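Local coordinates for YkuI protein (Bacillus subtilis, PDB 2BAS) that probably hydrolyses the second messenger cyclic di-GMP through its EAL domain, at residues 164-168 with 169-173. Residues are numbered along the deposited sequence; the frame is centred on the assembly and turned at random.
Sequences AYYRT and YGIKI
A Schellman motif ends helix 156-167 and turns the chain into strand 172-178, with Tyr165 and Tyr169 clasped beside it. Their rings form a T-shaped pair, centroids 5.4 Å apart and planes at 83°: the edge of Tyr169 points at the face of Tyr165, bringing Tyr169 CE1 to 3.6 Å from Tyr165 CE2. The two phenols also meet, Tyr169 OH donating to Tyr165 OH at 2.7 Å. Tyr165 can meet its partner because its CG stands anti to the backbone N (chi1 176°), which carries the ring outward from the helix, where Tyr169 can reach its face. With Tyr169 replaced by an alanine, the face of Tyr165 would probably lose its edge-on partner and its hydroxyl this donor, leaving the ring freer to turn. Near the Tyr169 ring, Thr168 OG1 donates to Tyr165 O at 2.6 Å, lying in the carbonyl plane; Tyr165 O also accepts from Thr168 N and is thus gripped twice by one residue. The type I turn from Arg167 to Gly170 is closed by Gly170 N to Arg167 O, 2.8 Å. Gly170 has positive phi (90°), where a side chain would jam against the preceding carbonyl oxygen. Past it the chain extends, and the Ile171 side chain lies against Tyr166, its CD1 4.1 Å from Tyr166 CD1 and close to Tyr166 O, while Arg167 NH1 lies 3.7 Å from Ile173 CD1. The whole is the helix-to-strand joint of a beta-alpha-beta unit of the EAL domain, in which strands 143-147 and 172-178 run parallel. Leu127 of helix 124-135 packs against all three tyrosines, and Tyr166 OH bonds to Gly123 O; Ile173 N, on the strand, bonds to Asp194 just before strand 195-199.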
ATOM      1  N   ALA A 164      -2.415  22.924   4.424  1.00 64.09           N
ATOM      2  CA  ALA A 164      -1.232  22.954   5.279  1.00 64.20           C
ATOM      3  C   ALA A 164      -1.330  24.133   6.246  1.00 63.83           C
ATOM      4  O   ALA A 164      -0.929  24.021   7.405  1.00 63.70           O
ATOM      5  CB  ALA A 164       0.059  23.022   4.453  1.00 62.28           C
ATOM      6  N   TYR A 165      -1.887  25.244   5.762  1.00 63.90           N
ATOM      7  CA  TYR A 165      -2.056  26.464   6.555  1.00 64.50           C
ATOM      8  C   TYR A 165      -3.056  26.253   7.689  1.00 64.57           C
ATOM      9  O   TYR A 165      -2.804  26.629   8.832  1.00 64.59           O
ATOM     10  CB  TYR A 165      -2.499  27.617   5.655  1.00 64.60           C
ATOM     11  CG  TYR A 165      -2.802  28.911   6.381  1.00 66.47           C
ATOM     12  CD1 TYR A 165      -1.768  29.735   6.842  1.00 65.42           C
ATOM     13  CD2 TYR A 165      -4.122  29.330   6.584  1.00 64.97           C
ATOM     14  CE1 TYR A 165      -2.036  30.933   7.501  1.00 64.68           C
ATOM     15  CE2 TYR A 165      -4.400  30.528   7.243  1.00 65.36           C
ATOM     16  CZ  TYR A 165      -3.351  31.321   7.700  1.00 65.69           C
ATOM     17  OH  TYR A 165      -3.615  32.505   8.350  1.00 68.33           O
ATOM     18  N   TYR A 166      -4.191  25.650   7.352  1.00 64.12           N
ATOM     19  CA  TYR A 166      -5.207  25.293   8.327  1.00 63.88           C
ATOM     20  C   TYR A 166      -4.626  24.455   9.455  1.00 65.27           C
ATOM     21  O   TYR A 166      -5.031  24.599  10.611  1.00 66.39           O
ATOM     22  CB  TYR A 166      -6.317  24.513   7.638  1.00 62.29           C
ATOM     23  CG  TYR A 166      -7.474  25.347   7.165  1.00 59.00           C
ATOM     24  CD1 TYR A 166      -8.766  24.861   7.268  1.00 57.46           C
ATOM     25  CD2 TYR A 166      -7.285  26.628   6.638  1.00 60.09           C
ATOM     26  CE1 TYR A 166      -9.842  25.610   6.849  1.00 61.13           C
ATOM     27  CE2 TYR A 166      -8.364  27.394   6.215  1.00 58.06           C
ATOM     28  CZ  TYR A 166      -9.638  26.873   6.327  1.00 59.02           C
ATOM     29  OH  TYR A 166     -10.729  27.589   5.915  1.00 60.56           O
ATOM     30  N   ARG A 167      -3.678  23.586   9.109  1.00 65.52           N
ATOM     31  CA  ARG A 167      -3.028  22.700  10.074  1.00 67.04           C
ATOM     32  C   ARG A 167      -2.222  23.471  11.132  1.00 65.68           C
ATOM     33  O   ARG A 167      -2.141  23.030  12.280  1.00 66.20           O
ATOM     34  CB  ARG A 167      -2.171  21.651   9.344  1.00 66.59           C
ATOM     35  CG  ARG A 167      -1.195  20.857  10.208  1.00 69.04           C
ATOM     36  CD  ARG A 167      -0.243  20.016   9.343  1.00 71.01           C
ATOM     37  NE  ARG A 167      -0.640  18.608   9.203  1.00 76.16           N
ATOM     38  CZ  ARG A 167      -1.544  18.138   8.346  1.00 75.67           C
ATOM     39  NH1 ARG A 167      -2.205  18.953   7.528  1.00 77.21           N
ATOM     40  NH2 ARG A 167      -1.799  16.837   8.318  1.00 70.81           N
ATOM     41  N   THR A 168      -1.662  24.625  10.755  1.00 64.23           N
ATOM     42  CA  THR A 168      -0.851  25.442  11.684  1.00 63.49           C
ATOM     43  C   THR A 168      -1.654  25.971  12.886  1.00 63.00           C
ATOM     44  O   THR A 168      -1.074  26.450  13.862  1.00 61.33           O
ATOM     45  CB  THR A 168      -0.128  26.637  10.988  1.00 63.59           C
ATOM     46  OG1 THR A 168      -1.093  27.594  10.521  1.00 63.99           O
ATOM     47  CG2 THR A 168       0.764  26.166   9.834  1.00 60.63           C
ATOM     48  N   TYR A 169      -2.982  25.876  12.800  1.00 61.96           N
ATOM     49  CA  TYR A 169      -3.872  26.236  13.900  1.00 60.39           C
ATOM     50  C   TYR A 169      -4.306  25.016  14.727  1.00 58.79           C
ATOM     51  O   TYR A 169      -5.101  25.147  15.660  1.00 58.04           O
ATOM     52  CB  TYR A 169      -5.106  26.975  13.370  1.00 61.81           C
ATOM     53  CG  TYR A 169      -4.808  28.321  12.749  1.00 62.50           C
ATOM     54  CD1 TYR A 169      -4.730  28.468  11.364  1.00 63.06           C
ATOM     55  CD2 TYR A 169      -4.607  29.449  13.546  1.00 64.98           C
ATOM     56  CE1 TYR A 169      -4.457  29.705  10.786  1.00 63.91           C
ATOM     57  CE2 TYR A 169      -4.330  30.689  12.979  1.00 65.57           C
ATOM     58  CZ  TYR A 169      -4.259  30.810  11.599  1.00 64.76           C
ATOM     59  OH  TYR A 169      -3.994  32.035  11.031  1.00 64.48           O
ATOM     60  N   GLY A 170      -3.787  23.839  14.382  1.00 57.56           N
ATOM     61  CA  GLY A 170      -4.131  22.605  15.087  1.00 57.66           C
ATOM     62  C   GLY A 170      -5.334  21.845  14.536  1.00 58.71           C
ATOM     63  O   GLY A 170      -5.656  20.761  15.021  1.00 60.68           O
ATOM     64  N   ILE A 171      -6.004  22.411  13.535  1.00 57.41           N
ATOM     65  CA  ILE A 171      -7.151  21.771  12.882  1.00 57.61           C
ATOM     66  C   ILE A 171      -6.779  20.391  12.306  1.00 58.16           C
ATOM     67  O   ILE A 171      -5.708  20.216  11.714  1.00 58.12           O
ATOM     68  CB  ILE A 171      -7.733  22.687  11.767  1.00 57.17           C
ATOM     69  CG1 ILE A 171      -8.179  24.036  12.362  1.00 57.75           C
ATOM     70  CG2 ILE A 171      -8.870  21.997  11.030  1.00 55.05           C
ATOM     71  CD1 ILE A 171      -8.402  25.146  11.347  1.00 57.07           C
ATOM     72  N   LYS A 172      -7.656  19.410  12.505  1.00 57.91           N
ATOM     73  CA  LYS A 172      -7.422  18.064  11.980  1.00 57.30           C
ATOM     74  C   LYS A 172      -8.020  17.895  10.583  1.00 56.70           C
ATOM     75  O   LYS A 172      -9.082  18.450  10.269  1.00 57.70           O
ATOM     76  CB  LYS A 172      -7.927  17.004  12.965  1.00 57.19           C
ATOM     77  CG  LYS A 172      -7.077  16.951  14.243  1.00 60.37           C
ATOM     78  CD  LYS A 172      -7.604  16.004  15.318  1.00 59.29           C
ATOM     79  CE  LYS A 172      -6.916  16.265  16.672  1.00 60.11           C
ATOM     80  NZ  LYS A 172      -5.415  16.254  16.614  1.00 60.25           N
ATOM     81  N   ILE A 173      -7.327  17.140   9.739  1.00 55.29           N
ATOM     82  CA  ILE A 173      -7.738  16.978   8.347  1.00 54.95           C
ATOM     83  C   ILE A 173      -7.999  15.520   7.970  1.00 54.75           C
ATOM     84  O   ILE A 173      -7.138  14.650   8.114  1.00 55.25           O
ATOM     85  CB  ILE A 173      -6.740  17.676   7.386  1.00 54.83           C
ATOM     86  CG1 ILE A 173      -6.899  19.195   7.508  1.00 56.15           C
ATOM     87  CG2 ILE A 173      -6.984  17.266   5.945  1.00 54.00           C
ATOM     88  CD1 ILE A 173      -5.694  19.955   7.080  1.00 59.75           C
TER